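Long-range contacts in galactose mutarotase-like protein (Clostridium acetobutylicum, PDB 3OS7), which probably binds carbohydrate and may interconvert the anomers of an aldose such as galactose: residues Val276-Ser281 and Lys335-Asn340; His185-Val190 and Tyr297-Pro302; Val203-Asp208 and Phe249-Ile254. All coordinates share one frame; numbering follows the deposited sequence.

Contact 1. Residues Val276-Ser281 and Lys335-Asn340; sequences VYEMSS and KLYIEN
Val276 packs against one face of the Tyr337 ring, and all three carbons of its side chain touch that ring. Its CB sits over the face, 3.8 Å from the ring centroid and displaced toward the rim, with CE2 and CZ as its nearest ring atoms, a CH-pi contact. CG1, anti to the backbone N (chi1 -178°), reaches the phenol end and packs 3.4 Å from Tyr337 CZ. CG2 branches the other way, to CE2 of the ring and to the carboxylate of Glu339, whose CD is 3.8 Å from it; that carboxylate has its own salt bridge to Arg274. The Tyr337 hydroxyl continues past the valine and donates to Glu278, OH to OE1 2.8 Å, arriving from above the carboxylate plane, 39° out of it. The phenol is thus gripped at its face by a hydrocarbon and at its tip by an acid. Turned to the other side of the sheet, Tyr277 and Leu336 form a non-hydrogen-bonded pair in which Leu336 CD2 touches CD1 of the tyrosine at 3.4 Å. This side is buried, and the Tyr277 hydroxyl finds its partner in Ser186. Backbone bonds run in both directions between Val276 and Tyr337 and between Glu278 and Lys335; the one from Val276 N to Tyr337 O is short, at 2.8 Å, and close to straight (171°). Alternate hydrogen-bonded and non-hydrogen-bonded pairs are the mark of a regular antiparallel pairing, here joining strand 273-279 to the C-terminal strand 329-340 in the beta-sandwich of the galactose mutarotase fold.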
ATOM      1  N   VAL A 276       9.353 -10.221  -2.794  1.00 12.05           N
ATOM      2  CA  VAL A 276       9.619  -9.606  -1.491  1.00 12.33           C
ATOM      3  C   VAL A 276       9.058  -8.187  -1.431  1.00 13.98           C
ATOM      4  O   VAL A 276       9.287  -7.375  -2.344  1.00 14.86           O
ATOM      5  CB  VAL A 276      11.137  -9.555  -1.188  1.00 13.34           C
ATOM      6  CG1 VAL A 276      11.378  -8.945   0.194  1.00 13.40           C
ATOM      7  CG2 VAL A 276      11.783 -10.948  -1.283  1.00 15.55           C
ATOM      8  N   TYR A 277       8.356  -7.891  -0.345  1.00 11.51           N
ATOM      9  CA  TYR A 277       7.776  -6.581  -0.075  1.00 11.47           C
ATOM     10  C   TYR A 277       8.338  -6.114   1.266  1.00 11.29           C
ATOM     11  O   TYR A 277       7.817  -6.442   2.334  1.00 10.98           O
ATOM     12  CB  TYR A 277       6.251  -6.707  -0.016  1.00 12.21           C
ATOM     13  CG  TYR A 277       5.426  -5.434   0.067  1.00 10.26           C
ATOM     14  CD1 TYR A 277       5.933  -4.186  -0.267  1.00 12.47           C
ATOM     15  CD2 TYR A 277       4.070  -5.502   0.450  1.00 10.57           C
ATOM     16  CE1 TYR A 277       5.111  -3.058  -0.248  1.00 13.28           C
ATOM     17  CE2 TYR A 277       3.281  -4.377   0.495  1.00 12.55           C
ATOM     18  CZ  TYR A 277       3.796  -3.164   0.159  1.00 12.20           C
ATOM     19  OH  TYR A 277       2.980  -2.036   0.176  1.00 12.91           O
ATOM     20  N   GLU A 278       9.433  -5.372   1.200  1.00 11.12           N
ATOM     21  CA  GLU A 278      10.142  -4.885   2.384  1.00 14.05           C
ATOM     22  C   GLU A 278       9.605  -3.508   2.781  1.00 15.79           C
ATOM     23  O   GLU A 278       9.415  -2.628   1.949  1.00 17.99           O
ATOM     24  CB  GLU A 278      11.645  -4.835   2.092  1.00 14.43           C
ATOM     25  CG  GLU A 278      12.514  -4.500   3.270  1.00 16.07           C
ATOM     26  CD  GLU A 278      14.022  -4.752   3.022  1.00 27.13           C
ATOM     27  OE1 GLU A 278      14.446  -5.139   1.902  1.00 22.38           O
ATOM     28  OE2 GLU A 278      14.777  -4.569   4.002  1.00 25.29           O
HETATM   29  N   MSE A 279       9.359  -3.339   4.061  1.00 14.69           N
HETATM   30  CA  MSE A 279       8.741  -2.131   4.585  1.00 15.20           C
HETATM   31  C   MSE A 279       9.633  -1.514   5.644  1.00 14.81           C
HETATM   32  O   MSE A 279      10.157  -2.223   6.504  1.00 15.70           O
HETATM   33  CB  MSE A 279       7.404  -2.475   5.231  1.00 16.49           C
HETATM   34  CG  MSE A 279       6.481  -3.235   4.372  1.00 19.06           C
HETATM   35 SE   MSE A 279       5.109  -4.180   5.368  0.75 16.06          SE
HETATM   36  CE  MSE A 279       4.553  -5.210   3.872  1.00 16.19           C
ATOM     37  N   SER A 280       9.752  -0.194   5.613  1.00 14.54           N
ATOM     38  CA  SER A 280      10.518   0.528   6.646  1.00 16.99           C
ATOM     39  C   SER A 280       9.774   0.515   7.983  1.00 14.47           C
ATOM     40  O   SER A 280       8.561   0.223   8.053  1.00 13.79           O
ATOM     41  CB  SER A 280      10.816   1.962   6.203  1.00 20.11           C
ATOM     42  OG  SER A 280       9.646   2.773   6.214  1.00 15.84           O
ATOM     43  N   SER A 281      10.502   0.859   9.042  1.00 15.16           N
ATOM     44  CA  SER A 281       9.991   0.858  10.416  0.50 16.57           C
ATOM     45  C   SER A 281       8.837   1.809  10.649  1.00 13.84           C
ATOM     46  O   SER A 281       8.138   1.715  11.665  1.00 14.47           O
ATOM     47  CB  SER A 281      11.115   1.242  11.400  0.50 17.47           C
ATOM     48  OG  SER A 281      12.158   0.308  11.372  0.50 25.23           O
ATOM     49  N   LYS A 335      10.145  -1.513  -0.535  1.00 12.23           N
ATOM     50  CA  LYS A 335      10.846  -2.044  -1.679  1.00 12.66           C
ATOM     51  C   LYS A 335      10.144  -3.295  -2.161  1.00 14.18           C
ATOM     52  O   LYS A 335       9.673  -4.083  -1.365  1.00 13.71           O
ATOM     53  CB  LYS A 335      12.301  -2.358  -1.317  1.00 15.53           C
ATOM     54  CG  LYS A 335      13.108  -1.141  -0.978  1.00 15.38           C
ATOM     55  CD  LYS A 335      14.514  -1.514  -0.525  1.00 24.06           C
ATOM     56  CE  LYS A 335      15.286  -0.279  -0.077  1.00 36.43           C
ATOM     57  NZ  LYS A 335      16.679  -0.613   0.349  1.00 48.07           N
ATOM     58  N   LEU A 336      10.068  -3.459  -3.474  1.00 12.69           N
ATOM     59  CA  LEU A 336       9.500  -4.663  -4.061  1.00 13.26           C
ATOM     60  C   LEU A 336      10.553  -5.231  -5.023  1.00 14.13           C
ATOM     61  O   LEU A 336      11.058  -4.520  -5.880  1.00 14.48           O
ATOM     62  CB  LEU A 336       8.239  -4.309  -4.845  1.00 12.41           C
ATOM     63  CG  LEU A 336       6.978  -4.082  -4.055  1.00 14.69           C
ATOM     64  CD1 LEU A 336       5.882  -3.513  -5.002  1.00 22.02           C
ATOM     65  CD2 LEU A 336       6.507  -5.391  -3.433  1.00 20.56           C
ATOM     66  N   TYR A 337      10.854  -6.512  -4.880  1.00 14.52           N
ATOM     67  CA  TYR A 337      11.848  -7.176  -5.724  1.00 15.56           C
ATOM     68  C   TYR A 337      11.600  -8.666  -5.780  1.00 14.54           C
ATOM     69  O   TYR A 337      10.819  -9.217  -4.997  1.00 14.14           O
ATOM     70  CB  TYR A 337      13.285  -6.908  -5.234  1.00 14.45           C
ATOM     71  CG  TYR A 337      13.564  -7.093  -3.751  1.00 17.53           C
ATOM     72  CD1 TYR A 337      13.299  -6.073  -2.854  1.00 19.22           C
ATOM     73  CD2 TYR A 337      14.175  -8.265  -3.259  1.00 18.13           C
ATOM     74  CE1 TYR A 337      13.570  -6.219  -1.498  1.00 23.42           C
ATOM     75  CE2 TYR A 337      14.464  -8.407  -1.924  1.00 17.23           C
ATOM     76  CZ  TYR A 337      14.149  -7.384  -1.037  1.00 22.01           C
ATOM     77  OH  TYR A 337      14.421  -7.472   0.316  1.00 24.32           O
ATOM     78  N   ILE A 338      12.291  -9.316  -6.697  1.00 14.29           N
ATOM     79  CA  ILE A 338      12.176 -10.754  -6.916  1.00 17.63           C
ATOM     80  C   ILE A 338      13.525 -11.377  -6.595  1.00 18.03           C
ATOM     81  O   ILE A 338      14.583 -10.808  -6.918  1.00 18.31           O
ATOM     82  CB  ILE A 338      11.839 -11.049  -8.412  1.00 18.17           C
ATOM     83  CG1 ILE A 338      10.589 -10.289  -8.843  1.00 19.45           C
ATOM     84  CG2 ILE A 338      11.686 -12.572  -8.662  1.00 20.91           C
ATOM     85  CD1 ILE A 338      10.465 -10.086 -10.377  1.00 23.38           C
ATOM     86  N   GLU A 339      13.513 -12.549  -5.974  1.00 18.50           N
ATOM     87  CA  GLU A 339      14.783 -13.246  -5.733  1.00 21.12           C
ATOM     88  C   GLU A 339      14.613 -14.743  -5.861  1.00 22.74           C
ATOM     89  O   GLU A 339      13.482 -15.268  -5.805  1.00 20.46           O
ATOM     90  CB  GLU A 339      15.397 -12.825  -4.383  1.00 24.40           C
ATOM     91  CG  GLU A 339      14.569 -13.177  -3.210  1.00 23.18           C
ATOM     92  CD  GLU A 339      15.109 -12.700  -1.859  1.00 22.07           C
ATOM     93  OE1 GLU A 339      15.864 -11.711  -1.766  1.00 25.57           O
ATOM     94  OE2 GLU A 339      14.715 -13.335  -0.857  1.00 21.86           O
ATOM     95  N   ASN A 340      15.736 -15.420  -6.087  1.00 22.54           N
ATOM     96  CA  ASN A 340      15.761 -16.884  -6.154  1.00 26.96           C
ATOM     97  C   ASN A 340      15.635 -17.432  -4.768  1.00 26.34           C
ATOM     98  O   ASN A 340      16.105 -16.816  -3.833  1.00 29.76           O
ATOM     99  CB  ASN A 340      17.079 -17.383  -6.758  1.00 28.68           C
ATOM    100  CG  ASN A 340      17.245 -16.983  -8.187  1.00 32.26           C
ATOM    101  OD1 ASN A 340      16.268 -16.728  -8.887  1.00 40.96           O
ATOM    102  ND2 ASN A 340      18.498 -16.901  -8.640  1.00 44.06           N
TER

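Contact 2. Residues His185-Val190 and Tyr297-Pro302; sequences HSAFNV and YACIEP
Tyr297 opens the segment opposite Asn189, its CB 3.2 Å from Phe188 O, in an antiparallel pairing that belongs to the beta-sandwich of the galactose mutarotase family. The hydroxyl of this tyrosine is engaged by Asp291. Ala298 follows as the hydrogen-bonded partner of Phe188: the two backbones exchange N-H...O bonds, with Phe188 N 2.8 Å from Ala298 O, and that carbonyl also lies at the edge of the Phe188 ring. Val190 CG2 packs on the alanine methyl. Cys299 is on the same side of the sheet as Tyr297 and Ala187, and Ala187 CB touches its sulfur. With SG anti to the carbonyl carbon (chi1 -65°), the thiol meets the edge of the His185 ring, SG to ND1 3.5 Å. Ile300 N takes the carbonyl of Ser186 at 2.9 Å, and Ile300 CB meets Phe188 CE2 at 3.9 Å, the two side chains crossing at about a right angle. The Ile300 carbonyl is buried and has no hydrogen-bonding partner in the model. Glu301 runs beside His185, pointing the same way, its carboxylate stacked on the imidazole with the planes 27° apart. Its OE2 stands 3.3 Å above the imidazole plane, nearest CE1, and although His185 NE2 is only 3.4 Å from Glu301 OE2 the angle is too poor for a hydrogen bond. A tartrate, probably from the crystallisation liquor, is hydrogen-bonded to His185 NE2, which is consistent with a sugar pocket here. Pro302 ends the segment near Ser186, its CD 4.3 Å from Ser186 OG, the hydroxyl that is bonded to Tyr277.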
ATOM      1  N   HIS A 185      -2.952  -0.161  -0.019  1.00 11.83           N
ATOM      2  CA  HIS A 185      -3.834  -1.312  -0.217  1.00 10.62           C
ATOM      3  C   HIS A 185      -3.258  -2.249  -1.288  1.00 13.93           C
ATOM      4  O   HIS A 185      -3.970  -2.736  -2.164  1.00 15.40           O
ATOM      5  CB  HIS A 185      -5.188  -0.781  -0.612  1.00 10.75           C
ATOM      6  CG  HIS A 185      -6.320  -1.705  -0.328  1.00 15.79           C
ATOM      7  ND1 HIS A 185      -6.461  -2.917  -0.965  1.00 16.51           N
ATOM      8  CD2 HIS A 185      -7.402  -1.572   0.477  1.00 22.82           C
ATOM      9  CE1 HIS A 185      -7.576  -3.505  -0.552  1.00 22.03           C
ATOM     10  NE2 HIS A 185      -8.163  -2.709   0.328  1.00 24.86           N
ATOM     11  N   SER A 186      -1.971  -2.541  -1.167  1.00 12.94           N
ATOM     12  CA  SER A 186      -1.203  -3.163  -2.241  1.00 12.08           C
ATOM     13  C   SER A 186      -1.743  -4.538  -2.682  1.00 13.36           C
ATOM     14  O   SER A 186      -1.949  -5.433  -1.856  1.00 12.44           O
ATOM     15  CB  SER A 186       0.245  -3.292  -1.768  1.00 13.66           C
ATOM     16  OG  SER A 186       0.674  -2.056  -1.213  1.00 14.80           O
ATOM     17  N   ALA A 187      -1.939  -4.686  -3.992  1.00 11.97           N
ATOM     18  CA  ALA A 187      -2.601  -5.854  -4.596  1.00 12.21           C
ATOM     19  C   ALA A 187      -1.619  -6.707  -5.394  1.00 10.74           C
ATOM     20  O   ALA A 187      -1.064  -6.244  -6.402  1.00 12.80           O
ATOM     21  CB  ALA A 187      -3.760  -5.391  -5.497  1.00 10.83           C
ATOM     22  N   PHE A 188      -1.405  -7.935  -4.924  1.00 12.09           N
ATOM     23  CA  PHE A 188      -0.418  -8.850  -5.477  1.00 11.92           C
ATOM     24  C   PHE A 188      -1.026 -10.006  -6.251  1.00 15.44           C
ATOM     25  O   PHE A 188      -1.975 -10.621  -5.794  1.00 13.68           O
ATOM     26  CB  PHE A 188       0.432  -9.429  -4.341  1.00 13.74           C
ATOM     27  CG  PHE A 188       1.322  -8.403  -3.704  1.00 12.87           C
ATOM     28  CD1 PHE A 188       2.557  -8.127  -4.244  1.00 22.29           C
ATOM     29  CD2 PHE A 188       0.908  -7.690  -2.601  1.00 14.64           C
ATOM     30  CE1 PHE A 188       3.369  -7.148  -3.679  1.00 22.53           C
ATOM     31  CE2 PHE A 188       1.709  -6.726  -2.051  1.00 14.19           C
ATOM     32  CZ  PHE A 188       2.942  -6.466  -2.603  1.00 12.65           C
ATOM     33  N   ASN A 189      -0.399 -10.330  -7.372  1.00 13.37           N
ATOM     34  CA  ASN A 189      -0.764 -11.503  -8.145  1.00 12.88           C
ATOM     35  C   ASN A 189      -0.382 -12.767  -7.357  1.00 13.66           C
ATOM     36  O   ASN A 189       0.752 -12.913  -6.940  1.00 14.38           O
ATOM     37  CB  ASN A 189      -0.039 -11.503  -9.492  1.00 12.62           C
ATOM     38  CG  ASN A 189      -0.569 -10.465 -10.447  1.00 12.63           C
ATOM     39  OD1 ASN A 189      -1.789 -10.280 -10.584  1.00 14.08           O
ATOM     40  ND2 ASN A 189       0.340  -9.792 -11.140  1.00 14.06           N
ATOM     41  N   VAL A 190      -1.339 -13.681  -7.186  1.00 16.87           N
ATOM     42  CA  VAL A 190      -1.069 -14.987  -6.608  1.00 16.34           C
ATOM     43  C   VAL A 190      -1.797 -16.044  -7.472  1.00 16.59           C
ATOM     44  O   VAL A 190      -2.986 -16.246  -7.308  1.00 16.19           O
ATOM     45  CB  VAL A 190      -1.557 -15.076  -5.134  1.00 19.20           C
ATOM     46  CG1 VAL A 190      -1.211 -16.419  -4.538  1.00 20.16           C
ATOM     47  CG2 VAL A 190      -0.991 -13.927  -4.258  1.00 15.56           C
ATOM     48  N   TYR A 297      -5.447 -13.179  -6.436  1.00 16.24           N
ATOM     49  CA  TYR A 297      -4.692 -12.075  -5.851  1.00 14.55           C
ATOM     50  C   TYR A 297      -4.900 -11.999  -4.352  1.00 15.64           C
ATOM     51  O   TYR A 297      -5.813 -12.621  -3.791  1.00 16.11           O
ATOM     52  CB  TYR A 297      -5.058 -10.737  -6.521  1.00 14.11           C
ATOM     53  CG  TYR A 297      -6.288 -10.023  -6.013  1.00 16.42           C
ATOM     54  CD1 TYR A 297      -7.575 -10.436  -6.364  1.00 16.02           C
ATOM     55  CD2 TYR A 297      -6.166  -8.866  -5.254  1.00 16.76           C
ATOM     56  CE1 TYR A 297      -8.697  -9.748  -5.903  1.00 14.68           C
ATOM     57  CE2 TYR A 297      -7.256  -8.172  -4.827  1.00 18.80           C
ATOM     58  CZ  TYR A 297      -8.528  -8.608  -5.127  1.00 16.37           C
ATOM     59  OH  TYR A 297      -9.592  -7.865  -4.672  1.00 17.05           O
ATOM     60  N   ALA A 298      -4.030 -11.247  -3.703  1.00 14.92           N
ATOM     61  CA  ALA A 298      -4.197 -10.941  -2.303  1.00 13.88           C
ATOM     62  C   ALA A 298      -3.641  -9.555  -2.055  1.00 13.05           C
ATOM     63  O   ALA A 298      -2.671  -9.151  -2.695  1.00 12.89           O
ATOM     64  CB  ALA A 298      -3.510 -11.987  -1.394  1.00 13.84           C
ATOM     65  N   CYS A 299      -4.286  -8.841  -1.142  1.00 11.74           N
ATOM     66  CA  CYS A 299      -3.791  -7.564  -0.659  1.00 10.70           C
ATOM     67  C   CYS A 299      -2.997  -7.672   0.640  1.00 10.42           C
ATOM     68  O   CYS A 299      -3.424  -8.292   1.625  1.00 13.10           O
ATOM     69  CB  CYS A 299      -4.912  -6.578  -0.476  1.00 12.49           C
ATOM     70  SG  CYS A 299      -5.693  -6.149  -2.093  1.00 16.68           S
ATOM     71  N   ILE A 300      -1.849  -7.014   0.629  1.00 10.85           N
ATOM     72  CA  ILE A 300      -0.932  -6.985   1.772  1.00 12.15           C
ATOM     73  C   ILE A 300      -0.683  -5.509   2.038  1.00 11.55           C
ATOM     74  O   ILE A 300      -0.041  -4.828   1.231  1.00 12.92           O
ATOM     75  CB  ILE A 300       0.371  -7.755   1.463  1.00 14.31           C
ATOM     76  CG1 ILE A 300       0.072  -9.226   1.177  1.00 16.76           C
ATOM     77  CG2 ILE A 300       1.343  -7.636   2.667  1.00 16.57           C
ATOM     78  CD1 ILE A 300       1.333 -10.045   0.706  1.00 23.17           C
ATOM     79  N   GLU A 301      -1.234  -5.019   3.150  1.00 10.45           N
ATOM     80  CA  GLU A 301      -1.556  -3.612   3.331  1.00 10.12           C
ATOM     81  C   GLU A 301      -0.821  -3.003   4.541  1.00  9.92           C
ATOM     82  O   GLU A 301      -1.337  -3.016   5.638  1.00 12.06           O
ATOM     83  CB  GLU A 301      -3.063  -3.453   3.486  1.00 10.39           C
ATOM     84  CG  GLU A 301      -3.916  -4.223   2.425  1.00 16.27           C
ATOM     85  CD  GLU A 301      -5.434  -4.073   2.661  1.00 22.66           C
ATOM     86  OE1 GLU A 301      -5.836  -3.143   3.373  1.00 24.07           O
ATOM     87  OE2 GLU A 301      -6.221  -4.890   2.153  1.00 23.44           O
ATOM     88  N   PRO A 302       0.367  -2.442   4.309  1.00 12.03           N
ATOM     89  CA  PRO A 302       1.092  -1.797   5.388  1.00 11.98           C
ATOM     90  C   PRO A 302       0.412  -0.517   5.825  1.00 12.56           C
ATOM     91  O   PRO A 302      -0.193   0.168   4.995  1.00 12.89           O
ATOM     92  CB  PRO A 302       2.450  -1.509   4.778  1.00 14.56           C
ATOM     93  CG  PRO A 302       2.226  -1.422   3.339  1.00 17.44           C
ATOM     94  CD  PRO A 302       1.115  -2.378   3.029  1.00  9.57           C
TER

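Contact 3. Residues Val203-Asp208 and Phe249-Ile254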
ATOM      1  N   VAL A 203       2.490 -17.201   1.790  1.00 14.27           N
ATOM      2  CA  VAL A 203       2.746 -15.828   2.256  1.00 11.56           C
ATOM      3  C   VAL A 203       3.376 -15.823   3.667  1.00 12.29           C
ATOM      4  O   VAL A 203       2.857 -16.449   4.579  1.00 13.13           O
ATOM      5  CB  VAL A 203       1.479 -14.954   2.239  1.00 13.25           C
ATOM      6  CG1 VAL A 203       1.798 -13.573   2.832  1.00 13.03           C
ATOM      7  CG2 VAL A 203       0.990 -14.769   0.776  1.00 14.95           C
ATOM      8  N   LYS A 204       4.518 -15.139   3.808  1.00 12.53           N
ATOM      9  CA  LYS A 204       5.140 -14.889   5.123  1.00 12.97           C
ATOM     10  C   LYS A 204       5.061 -13.410   5.419  1.00 12.55           C
ATOM     11  O   LYS A 204       5.114 -12.596   4.510  1.00 13.58           O
ATOM     12  CB  LYS A 204       6.603 -15.327   5.130  1.00 14.67           C
ATOM     13  CG  LYS A 204       6.772 -16.828   4.885  1.00 17.14           C
ATOM     14  CD  LYS A 204       8.217 -17.191   4.578  1.00 24.37           C
ATOM     15  CE  LYS A 204       8.364 -18.694   4.446  1.00 26.78           C
ATOM     16  NZ  LYS A 204       9.783 -19.092   4.318  1.00 31.12           N
ATOM     17  N   ILE A 205       4.871 -13.074   6.676  1.00 11.34           N
ATOM     18  CA  ILE A 205       4.751 -11.694   7.125  1.00 11.08           C
ATOM     19  C   ILE A 205       5.410 -11.596   8.494  1.00 13.36           C
ATOM     20  O   ILE A 205       5.177 -12.446   9.346  1.00 13.72           O
ATOM     21  CB  ILE A 205       3.280 -11.235   7.291  1.00 11.48           C
ATOM     22  CG1 ILE A 205       2.454 -11.471   6.026  1.00 16.00           C
ATOM     23  CG2 ILE A 205       3.227  -9.733   7.683  1.00 13.40           C
ATOM     24  CD1 ILE A 205       0.923 -11.243   6.240  1.00 17.62           C
ATOM     25  N   SER A 206       6.159 -10.515   8.735  1.00 13.98           N
ATOM     26  CA  SER A 206       6.891 -10.359  10.010  1.00 12.41           C
ATOM     27  C   SER A 206       5.963  -9.813  11.101  1.00 12.26           C
ATOM     28  O   SER A 206       6.118  -8.689  11.558  1.00 13.29           O
ATOM     29  CB  SER A 206       8.126  -9.465   9.800  1.00 12.59           C
ATOM     30  OG  SER A 206       7.784  -8.177   9.319  1.00 13.26           O
ATOM     31  N   ILE A 207       4.984 -10.630  11.491  1.00 11.56           N
ATOM     32  CA  ILE A 207       3.968 -10.221  12.424  1.00 12.58           C
ATOM     33  C   ILE A 207       4.471 -10.285  13.854  1.00 13.77           C
ATOM     34  O   ILE A 207       5.314 -11.117  14.187  1.00 15.03           O
ATOM     35  CB  ILE A 207       2.681 -11.061  12.281  1.00 12.52           C
ATOM     36  CG1 ILE A 207       2.942 -12.555  12.539  1.00 14.91           C
ATOM     37  CG2 ILE A 207       2.057 -10.829  10.899  1.00 14.54           C
ATOM     38  CD1 ILE A 207       1.654 -13.441  12.660  1.00 16.17           C
ATOM     39  N   ASP A 208       3.935  -9.383  14.671  1.00 15.30           N
ATOM     40  CA  ASP A 208       4.162  -9.333  16.103  1.00 15.83           C
ATOM     41  C   ASP A 208       2.923  -9.897  16.798  1.00 17.07           C
ATOM     42  O   ASP A 208       2.918 -11.062  17.178  1.00 16.53           O
ATOM     43  CB  ASP A 208       4.440  -7.875  16.509  1.00 15.34           C
ATOM     44  CG  ASP A 208       4.859  -7.728  17.964  1.00 24.17           C
ATOM     45  OD1 ASP A 208       4.993  -8.749  18.677  1.00 23.53           O
ATOM     46  OD2 ASP A 208       5.089  -6.566  18.369  1.00 26.61           O
ATOM     47  N   PHE A 249      -2.576  -7.251  11.860  1.00 10.41           N
ATOM     48  CA  PHE A 249      -1.413  -7.536  12.703  1.00 11.15           C
ATOM     49  C   PHE A 249      -0.610  -6.293  12.974  1.00 12.42           C
ATOM     50  O   PHE A 249      -0.568  -5.382  12.143  1.00 11.41           O
ATOM     51  CB  PHE A 249      -0.497  -8.529  11.983  1.00 10.40           C
ATOM     52  CG  PHE A 249      -1.121  -9.881  11.751  1.00 10.54           C
ATOM     53  CD1 PHE A 249      -1.214 -10.822  12.794  1.00 11.89           C
ATOM     54  CD2 PHE A 249      -1.642 -10.199  10.523  1.00 15.15           C
ATOM     55  CE1 PHE A 249      -1.798 -12.067  12.578  1.00 14.13           C
ATOM     56  CE2 PHE A 249      -2.212 -11.432  10.299  1.00 14.67           C
ATOM     57  CZ  PHE A 249      -2.300 -12.368  11.335  1.00 14.75           C
ATOM     58  N   SER A 250       0.065  -6.248  14.115  1.00 11.58           N
ATOM     59  CA  SER A 250       1.232  -5.373  14.234  1.00 10.87           C
ATOM     60  C   SER A 250       2.454  -6.048  13.612  1.00  9.32           C
ATOM     61  O   SER A 250       2.499  -7.263  13.481  1.00 12.57           O
ATOM     62  CB  SER A 250       1.482  -4.974  15.682  1.00 15.40           C
ATOM     63  OG  SER A 250       1.443  -6.085  16.546  1.00 12.92           O
ATOM     64  N   LEU A 251       3.461  -5.247  13.288  1.00 12.73           N
ATOM     65  CA  LEU A 251       4.675  -5.723  12.645  1.00 12.47           C
ATOM     66  C   LEU A 251       5.866  -5.619  13.571  1.00 15.69           C
ATOM     67  O   LEU A 251       5.918  -4.760  14.452  1.00 14.34           O
ATOM     68  CB  LEU A 251       4.975  -4.886  11.410  1.00 12.85           C
ATOM     69  CG  LEU A 251       3.970  -5.035  10.246  1.00 15.52           C
ATOM     70  CD1 LEU A 251       4.333  -4.067   9.128  1.00 12.98           C
ATOM     71  CD2 LEU A 251       3.958  -6.474   9.753  1.00 12.87           C
ATOM     72  N   LYS A 252       6.850  -6.468  13.332  1.00 13.19           N
ATOM     73  CA  LYS A 252       8.143  -6.365  13.998  1.00 15.49           C
ATOM     74  C   LYS A 252       9.222  -6.708  12.991  1.00 17.13           C
ATOM     75  O   LYS A 252       8.915  -7.186  11.885  1.00 14.23           O
ATOM     76  CB  LYS A 252       8.208  -7.290  15.207  1.00 15.82           C
ATOM     77  CG  LYS A 252       8.044  -8.766  14.862  1.00 20.26           C
ATOM     78  CD  LYS A 252       8.258  -9.708  16.071  1.00 22.95           C
ATOM     79  CE  LYS A 252       8.405 -11.136  15.577  1.00 27.02           C
ATOM     80  NZ  LYS A 252       8.332 -12.100  16.701  1.00 32.26           N
ATOM     81  N   ASP A 253      10.476  -6.425  13.346  1.00 14.31           N
ATOM     82  CA  ASP A 253      11.614  -6.962  12.608  1.00 13.50           C
ATOM     83  C   ASP A 253      11.896  -8.417  12.974  1.00 15.13           C
ATOM     84  O   ASP A 253      11.712  -8.851  14.122  1.00 12.98           O
ATOM     85  CB  ASP A 253      12.921  -6.175  12.858  1.00 14.56           C
ATOM     86  CG  ASP A 253      12.842  -4.701  12.485  1.00 22.74           C
ATOM     87  OD1 ASP A 253      11.867  -4.212  11.856  1.00 18.96           O
ATOM     88  OD2 ASP A 253      13.799  -4.006  12.868  1.00 21.61           O
ATOM     89  N   ILE A 254      12.323  -9.170  11.972  1.00 13.60           N
ATOM     90  CA  ILE A 254      12.837 -10.509  12.122  1.00 16.08           C
ATOM     91  C   ILE A 254      14.230 -10.580  11.506  1.00 17.12           C
ATOM     92  O   ILE A 254      14.650  -9.675  10.803  1.00 18.51           O
ATOM     93  CB  ILE A 254      11.940 -11.570  11.453  1.00 16.68           C
ATOM     94  CG1 ILE A 254      11.813 -11.330   9.934  1.00 14.85           C
ATOM     95  CG2 ILE A 254      10.593 -11.624  12.146  1.00 19.25           C
ATOM     96  CD1 ILE A 254      11.112 -12.443   9.189  1.00 22.05           C
TER
HETATM   97  O   HOH W   1       5.140 -12.648  16.708  1.00 21.38           O
HETATM   98  O   HOH W   2       2.468  -5.430  18.776  1.00 24.25           O
HETATM   99  O   HOH W   3       6.376  -4.645  17.210  1.00 34.60           O
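Placed between its own backbone N and carbonyl carbon (chi1 59°), the hydroxyl of Ser206 points across to the carbonyl of Lys252 and donates to it, OG to O 3.0 Å, coming in almost straight along the C=O bond (172°). Lys252 CG occupies the equivalent position on its own residue, and the chain then runs extended past the Ile207 carbonyl, with CE 3.4 Å from that Ile207 O. The backbone returns the grip on the serine: Lys252 N binds Ser206 O at 2.9 Å, in a nearly straight bond. Ser206 OG is also engaged by the N-H of Gly263, so this buried hydroxyl links two neighbouring strands. An inverse gamma turn centred on Ser206, closed by Ile207 N and Ile205 O, interrupts strand 201-213 at this point of the mutarotase-type beta-sandwich. Within these segments the pairing with strand 246-256 comes down to a single antiparallel non-hydrogen-bonded bridge, Ile207 with Leu251, from which their side chains diverge. Asp208 N reaches Ser250 O at 2.8 Å from 41° above the carbonyl plane. Apolar contacts accompany the bridge. Ile207 CG2 lies over one face of the Phe249 ring, 3.4 Å above CG and offset toward the rim, while CD1 of the same isoleucine approaches CE1. Ile205 CG2 meets Leu251 CD2 less closely. Toward Asp208 the contact becomes wet. The Ser250 hydroxyl, engaged by Lys209 N and Trp211 NE1, packs against Asp208 CB. The lysine amine and the aspartate carboxylate do not touch; a water accepts from Lys252 NZ (3.2 Å) and donates to the backbone O atoms of Ile207 and Asp208.

In the fold
All three contacts are antiparallel strand pairings, made by six different strands, so no two share an element. Contact 2 is wholly buried and lies nearest the centre of the chain, where a thiol and a carboxylate gather about an imidazole that binds a tartrate, probably from the crystallisation liquor. Contact 1 is two-sided, with a phenol-carboxylate bond on its more exposed face. Contact 3, farthest out, is also largely buried yet admits water at one end and has the least regular backbone pairing. Tyr277 joins contacts 1 and 2, its hydroxyl 2.7 Å from Ser186 OG in a probable hydrogen bond. Contact 3 meets the others through packing alone: Leu251 on Met279 and Val203 on Ile300.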